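Acetate kinase (PDB 4H0O) interconverts acetate and acetyl phosphate by phosphoryl transfer, as a pyrophosphate-dependent acetate kinase of the ASKHA superfamily. Local coordinates at residues Y178-H184 / D228-S234; V201-I207 / C219-G224. All blocks are in the same frame, centred on the assembly; numbering follows the deposited sequence.

How the contacts relate
Both contacts reach the same sheet of the ribonuclease H-like fold, contact 1 only through residues 228-229 at the end of strand 225-229, with centres about 18 Å apart. Strand 216-222 pairs with strand 205-211 in contact 2 and, on its other edge, with strand 225-229, whose end leads into contact 1. The two contacts meet at a probable hydrogen bond from Gly220 N to Asp228 O (2.8 Å). Contact 1 reaches the predicted catalytic site: it contains His184, and the side chain of Phe183 comes within about 4 Å of that of Asp154. Contact 2 lies farther back, the side chain of Cys219 being about 7 Å from that of His184 and about 11 Å from that of Asp154.

Contact 1 of 2, residues Y178-H184 / D228-S234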
loop_
_atom_site.group_PDB
_atom_site.type_symbol
_atom_site.label_atom_id
_atom_site.label_comp_id
_atom_site.label_asym_id
_atom_site.label_seq_id
_atom_site.Cartn_x
_atom_site.Cartn_y
_atom_site.Cartn_z
ATOM N N TYR B 178 -4.053 0.782 16.827
ATOM C CA TYR B 178 -4.360 0.598 15.413
ATOM C C TYR B 178 -3.540 -0.516 14.769
ATOM O O TYR B 178 -3.002 -0.357 13.672
ATOM C CB TYR B 178 -4.175 1.917 14.658
ATOM C CG TYR B 178 -5.016 3.040 15.219
ATOM C CD1 TYR B 178 -6.399 2.928 15.277
ATOM C CD2 TYR B 178 -4.432 4.210 15.690
ATOM C CE1 TYR B 178 -7.178 3.949 15.791
ATOM C CE2 TYR B 178 -5.205 5.238 16.207
ATOM C CZ TYR B 178 -6.578 5.100 16.254
ATOM O OH TYR B 178 -7.357 6.114 16.765
ATOM N N LEU B 179 -3.449 -1.647 15.459
ATOM C CA LEU B 179 -2.790 -2.814 14.898
ATOM C C LEU B 179 -3.611 -3.372 13.736
ATOM O O LEU B 179 -4.832 -3.191 13.677
ATOM C CB LEU B 179 -2.576 -3.884 15.971
ATOM C CG LEU B 179 -1.550 -3.542 17.053
ATOM C CD1 LEU B 179 -1.420 -4.676 18.064
ATOM C CD2 LEU B 179 -0.194 -3.230 16.430
ATOM N N LYS B 180 -2.933 -4.033 12.804
ATOM C CA LYS B 180 -3.612 -4.672 11.687
ATOM C C LYS B 180 -4.368 -5.905 12.177
ATOM O O LYS B 180 -3.886 -6.630 13.046
ATOM C CB LYS B 180 -2.602 -5.058 10.604
ATOM C CG LYS B 180 -3.188 -5.881 9.462
ATOM C CD LYS B 180 -2.150 -6.183 8.389
ATOM C CE LYS B 180 -1.578 -4.905 7.795
ATOM N NZ LYS B 180 -0.652 -5.200 6.658
ATOM N N PHE B 181 -5.560 -6.124 11.633
ATOM C CA PHE B 181 -6.327 -7.326 11.936
ATOM C C PHE B 181 -6.387 -8.259 10.726
ATOM O O PHE B 181 -5.864 -9.374 10.764
ATOM C CB PHE B 181 -7.742 -6.971 12.411
ATOM C CG PHE B 181 -7.806 -6.509 13.843
ATOM C CD1 PHE B 181 -7.741 -7.427 14.884
ATOM C CD2 PHE B 181 -7.941 -5.161 14.149
ATOM C CE1 PHE B 181 -7.801 -7.009 16.205
ATOM C CE2 PHE B 181 -8.000 -4.737 15.467
ATOM C CZ PHE B 181 -7.931 -5.662 16.495
ATOM N N GLY B 182 -7.018 -7.798 9.649
ATOM C CA GLY B 182 -7.211 -8.632 8.475
ATOM C C GLY B 182 -8.570 -9.300 8.527
ATOM O O GLY B 182 -9.067 -9.619 9.609
ATOM N N PHE B 183 -9.184 -9.510 7.366
ATOM C CA PHE B 183 -10.542 -10.051 7.329
ATOM C C PHE B 183 -10.658 -11.141 6.267
ATOM O O PHE B 183 -9.642 -11.571 5.718
ATOM C CB PHE B 183 -11.556 -8.919 7.108
ATOM C CG PHE B 183 -11.498 -7.840 8.160
ATOM C CD1 PHE B 183 -10.564 -6.811 8.074
ATOM C CD2 PHE B 183 -12.368 -7.856 9.240
ATOM C CE1 PHE B 183 -10.498 -5.822 9.045
ATOM C CE2 PHE B 183 -12.311 -6.866 10.215
ATOM C CZ PHE B 183 -11.373 -5.850 10.117
ATOM N N HIS B 184 -11.883 -11.588 5.986
ATOM C CA HIS B 184 -12.116 -12.720 5.085
ATOM C C HIS B 184 -11.382 -13.975 5.565
ATOM O O HIS B 184 -11.083 -14.868 4.769
ATOM C CB HIS B 184 -11.696 -12.386 3.646
ATOM C CG HIS B 184 -12.337 -11.152 3.094
ATOM N ND1 HIS B 184 -11.670 -10.267 2.273
ATOM C CD2 HIS B 184 -13.590 -10.653 3.241
ATOM C CE1 HIS B 184 -12.479 -9.279 1.942
ATOM N NE2 HIS B 184 -13.650 -9.488 2.517
ATOM N N ASP B 228 0.839 -12.609 6.011
ATOM C CA ASP B 228 0.400 -11.220 5.955
ATOM C C ASP B 228 -0.855 -11.102 5.104
ATOM O O ASP B 228 -1.212 -12.040 4.383
ATOM C CB ASP B 228 1.502 -10.304 5.417
ATOM C CG ASP B 228 1.264 -8.843 5.767
ATOM O OD1 ASP B 228 0.465 -8.573 6.691
ATOM O OD2 ASP B 228 1.870 -7.962 5.125
ATOM N N THR B 229 -1.525 -9.958 5.192
ATOM C CA THR B 229 -2.778 -9.769 4.476
ATOM C C THR B 229 -3.006 -8.317 4.066
ATOM O O THR B 229 -2.333 -7.405 4.550
ATOM C CB THR B 229 -3.976 -10.272 5.297
ATOM O OG1 THR B 229 -5.133 -10.365 4.456
ATOM C CG2 THR B 229 -4.260 -9.327 6.456
ATOM N N SER B 230 -3.986 -8.115 3.194
ATOM C CA SER B 230 -4.165 -6.850 2.494
ATOM C C SER B 230 -4.897 -5.779 3.307
ATOM O O SER B 230 -4.531 -4.602 3.265
ATOM C CB SER B 230 -4.917 -7.108 1.189
ATOM O OG SER B 230 -4.648 -6.102 0.241
ATOM N N MET B 231 -5.948 -6.174 4.020
ATOM C CA MET B 231 -6.672 -5.232 4.866
ATOM C C MET B 231 -5.833 -4.920 6.105
ATOM O O MET B 231 -4.857 -5.620 6.392
ATOM C CB MET B 231 -8.048 -5.789 5.254
ATOM C CG MET B 231 -9.069 -5.804 4.111
ATOM S SD MET B 231 -10.678 -6.507 4.571
ATOM C CE MET B 231 -11.654 -6.109 3.118
ATOM N N GLY B 232 -6.195 -3.862 6.825
ATOM C CA GLY B 232 -5.436 -3.465 7.998
ATOM C C GLY B 232 -6.301 -3.407 9.238
ATOM O O GLY B 232 -7.049 -4.344 9.521
ATOM N N ASN B 233 -6.198 -2.306 9.977
ATOM C CA ASN B 233 -7.047 -2.092 11.142
ATOM C C ASN B 233 -8.512 -1.979 10.734
ATOM O O ASN B 233 -9.405 -2.392 11.472
ATOM C CB ASN B 233 -6.613 -0.834 11.895
ATOM C CG ASN B 233 -7.330 -0.673 13.223
ATOM O OD1 ASN B 233 -6.935 -1.265 14.229
ATOM N ND2 ASN B 233 -8.388 0.130 13.233
ATOM N N SER B 234 -8.746 -1.417 9.551
ATOM C CA SER B 234 -10.096 -1.245 9.029
ATOM C C SER B 234 -10.320 -2.134 7.816
ATOM O O SER B 234 -9.380 -2.730 7.285
ATOM C CB SER B 234 -10.345 0.208 8.628
ATOM O OG SER B 234 -9.799 0.487 7.351
HETATM O O HOH W 1 -7.892 -9.068 4.891
#
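Extended from the backbone through CD (chi1 173°) and bent once at chi3 (-59°), the Lys180 side chain runs along the backbone of Met231 and Gly232, its CG 3.6 Å from Gly232 CA. The bend directs the ammonium group to the end of strand 225-229. There NZ makes a salt bridge with Asp228 OD1 at 3.6 Å and a weak hydrogen bond to Thr229 O; the other carboxylate oxygen, OD2, has a long, weak ion pair with Lys315 of the second subunit.

Met231 is extended beyond CG and crosses the side chains of Phe183 and His184 at about a right angle. Its SD lies 3.5 Å from Phe183 CD1, an oblique Met-aromatic contact, and its terminal CE reaches 3.5 Å from His184 CE1. One methionine thus packs against two consecutive rings.

Between these ends the backbones are joined through Gly232 O, which accepts a nearly straight bond from Phe181 N (3.1 Å, 167° at the hydrogen), the donor standing above the carbonyl plane. Gly182 N adds a weak bond to the same oxygen, and Gly182 CA rests against Thr229 CG2. A water accepts from Phe183 N at 2.8 Å and donates to Thr229 OG1 at 3.1 Å; that hydroxyl is also bonded to Cys218 O.

His184, at the N-cap position of helix 185-195, is hydrogen-bonded through ND1 to Ser217 and stacks on His210, while its backbone N bonds Asp154. These residues place the contact at the predicted acetate kinase active site, where His184 and Arg244, next to Met231, probably stabilise the transition state.

Contact 2 of 2, residues V201-I207 / C219-G224; sequences VSHSKII and CGIVNG
Asn223 folds its side chain over the loop Ser202-Ser204, at the open end of the beta hairpin formed by strands 205-211 and 216-222. Its CB lies 3.4 Å from Ser202 O, and CG is closer to the same carbonyl oxygen, at 3.0 Å. Beyond it, OD1 accepts a hydrogen bond from Ser204 N (3.2 Å), the donor tilted 16° from the amide's carbonyl plane. OD1 also lies 3.0 Å from Ser202 O, a close approach of two acceptors that is not a bond, while ND2 stays near Ser202 O at too poor an angle for one. CG is anti to the carbonyl carbon (chi1 -57°), which turns the amide back onto that loop. The backbone returns the bond: Asn223 N donates to Ser204 O at 3.1 Å.

Farther along, Ile206 and Ile221 form an antiparallel hydrogen-bonded pair, linked by Ile206 N to Ile221 O at 2.9 Å and by a short return bond. Their side chains share one face of the sheet and pack on Ile192 of helix 185-195. Ile207 and Val222 project from the opposite face onto helix 299-324, where Lys205 NZ bonds Ile324 O. Between the two chain segments, a water accepts from Gly224 N at 3.0 Å and donates to Ser204 OG at 2.7 Å.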
loop_
_atom_site.group_PDB
_atom_site.type_symbol
_atom_site.label_atom_id
_atom_site.label_comp_id
_atom_site.label_asym_id
_atom_site.label_seq_id
_atom_site.Cartn_x
_atom_site.Cartn_y
_atom_site.Cartn_z
ATOM N N VAL B 201 -0.058 -28.549 1.200
ATOM C CA VAL B 201 -0.194 -27.234 1.827
ATOM C C VAL B 201 0.925 -26.947 2.834
ATOM O O VAL B 201 1.444 -25.831 2.894
ATOM C CB VAL B 201 -1.577 -27.070 2.508
ATOM C CG1 VAL B 201 -1.607 -25.834 3.378
ATOM C CG2 VAL B 201 -2.689 -27.004 1.466
ATOM N N SER B 202 1.306 -27.963 3.605
ATOM C CA SER B 202 2.318 -27.810 4.653
ATOM C C SER B 202 3.715 -27.446 4.143
ATOM O O SER B 202 4.591 -27.089 4.932
ATOM C CB SER B 202 2.386 -29.068 5.526
ATOM O OG SER B 202 2.160 -30.238 4.759
ATOM N N HIS B 203 3.922 -27.546 2.833
ATOM C CA HIS B 203 5.180 -27.129 2.220
ATOM C C HIS B 203 4.878 -26.316 0.971
ATOM O O HIS B 203 5.275 -26.683 -0.139
ATOM C CB HIS B 203 6.048 -28.343 1.877
ATOM C CG HIS B 203 6.385 -29.194 3.060
ATOM N ND1 HIS B 203 7.408 -28.890 3.931
ATOM C CD2 HIS B 203 5.825 -30.340 3.527
ATOM C CE1 HIS B 203 7.469 -29.809 4.880
ATOM N NE2 HIS B 203 6.517 -30.699 4.654
ATOM N N SER B 204 4.172 -25.206 1.164
ATOM C CA SER B 204 3.677 -24.408 0.053
ATOM C C SER B 204 3.691 -22.927 0.391
ATOM O O SER B 204 3.516 -22.540 1.550
ATOM C CB SER B 204 2.248 -24.827 -0.294
ATOM O OG SER B 204 1.373 -24.588 0.799
ATOM N N LYS B 205 3.910 -22.103 -0.628
ATOM C CA LYS B 205 3.749 -20.661 -0.500
ATOM C C LYS B 205 2.572 -20.253 -1.369
ATOM O O LYS B 205 2.627 -20.349 -2.601
ATOM C CB LYS B 205 5.024 -19.933 -0.921
ATOM C CG LYS B 205 6.197 -20.188 0.010
ATOM C CD LYS B 205 7.488 -19.602 -0.533
ATOM C CE LYS B 205 8.639 -19.883 0.415
ATOM N NZ LYS B 205 8.308 -19.454 1.802
ATOM N N ILE B 206 1.500 -19.816 -0.718
ATOM C CA ILE B 206 0.244 -19.561 -1.403
ATOM C C ILE B 206 -0.174 -18.106 -1.228
ATOM O O ILE B 206 -0.087 -17.557 -0.126
ATOM C CB ILE B 206 -0.865 -20.488 -0.860
ATOM C CG1 ILE B 206 -0.422 -21.952 -0.962
ATOM C CG2 ILE B 206 -2.172 -20.272 -1.603
ATOM C CD1 ILE B 206 -1.444 -22.953 -0.450
ATOM N N ILE B 207 -0.594 -17.479 -2.324
ATOM C CA ILE B 207 -1.234 -16.173 -2.255
ATOM C C ILE B 207 -2.679 -16.339 -2.707
ATOM O O ILE B 207 -2.947 -16.738 -3.845
ATOM C CB ILE B 207 -0.519 -15.114 -3.125
ATOM C CG1 ILE B 207 0.867 -14.802 -2.557
ATOM C CG2 ILE B 207 -1.344 -13.836 -3.199
ATOM C CD1 ILE B 207 1.638 -13.743 -3.334
ATOM N N CYS B 219 -4.164 -12.596 0.681
ATOM C CA CYS B 219 -3.496 -13.150 1.849
ATOM C C CYS B 219 -2.262 -13.964 1.461
ATOM O O CYS B 219 -2.334 -14.842 0.597
ATOM C CB CYS B 219 -4.461 -14.020 2.654
ATOM S SG CYS B 219 -3.810 -14.559 4.254
ATOM N N GLY B 220 -1.131 -13.669 2.095
ATOM C CA GLY B 220 0.063 -14.471 1.902
ATOM C C GLY B 220 0.058 -15.611 2.903
ATOM O O GLY B 220 0.024 -15.379 4.114
ATOM N N ILE B 221 0.086 -16.843 2.403
ATOM C CA ILE B 221 -0.051 -18.014 3.261
ATOM C C ILE B 221 1.163 -18.945 3.185
ATOM O O ILE B 221 1.492 -19.478 2.120
ATOM C CB ILE B 221 -1.341 -18.784 2.927
ATOM C CG1 ILE B 221 -2.553 -17.871 3.137
ATOM C CG2 ILE B 221 -1.458 -20.030 3.789
ATOM C CD1 ILE B 221 -3.839 -18.402 2.548
ATOM N N VAL B 222 1.826 -19.129 4.324
ATOM C CA VAL B 222 2.997 -19.997 4.401
ATOM C C VAL B 222 2.666 -21.247 5.203
ATOM O O VAL B 222 2.409 -21.172 6.408
ATOM C CB VAL B 222 4.202 -19.275 5.036
ATOM C CG1 VAL B 222 5.413 -20.203 5.102
ATOM C CG2 VAL B 222 4.540 -18.024 4.248
ATOM N N ASN B 223 2.668 -22.391 4.523
ATOM C CA ASN B 223 2.385 -23.678 5.155
ATOM C C ASN B 223 1.037 -23.729 5.880
ATOM O O ASN B 223 0.935 -24.279 6.978
ATOM C CB ASN B 223 3.534 -24.087 6.085
ATOM C CG ASN B 223 4.872 -24.147 5.363
ATOM O OD1 ASN B 223 4.926 -24.204 4.129
ATOM N ND2 ASN B 223 5.960 -24.144 6.129
ATOM N N GLY B 224 0.011 -23.151 5.259
ATOM C CA GLY B 224 -1.339 -23.210 5.791
ATOM C C GLY B 224 -1.718 -22.076 6.725
ATOM O O GLY B 224 -2.861 -22.009 7.191
HETATM O O HOH W 2 0.767 -22.537 2.457
#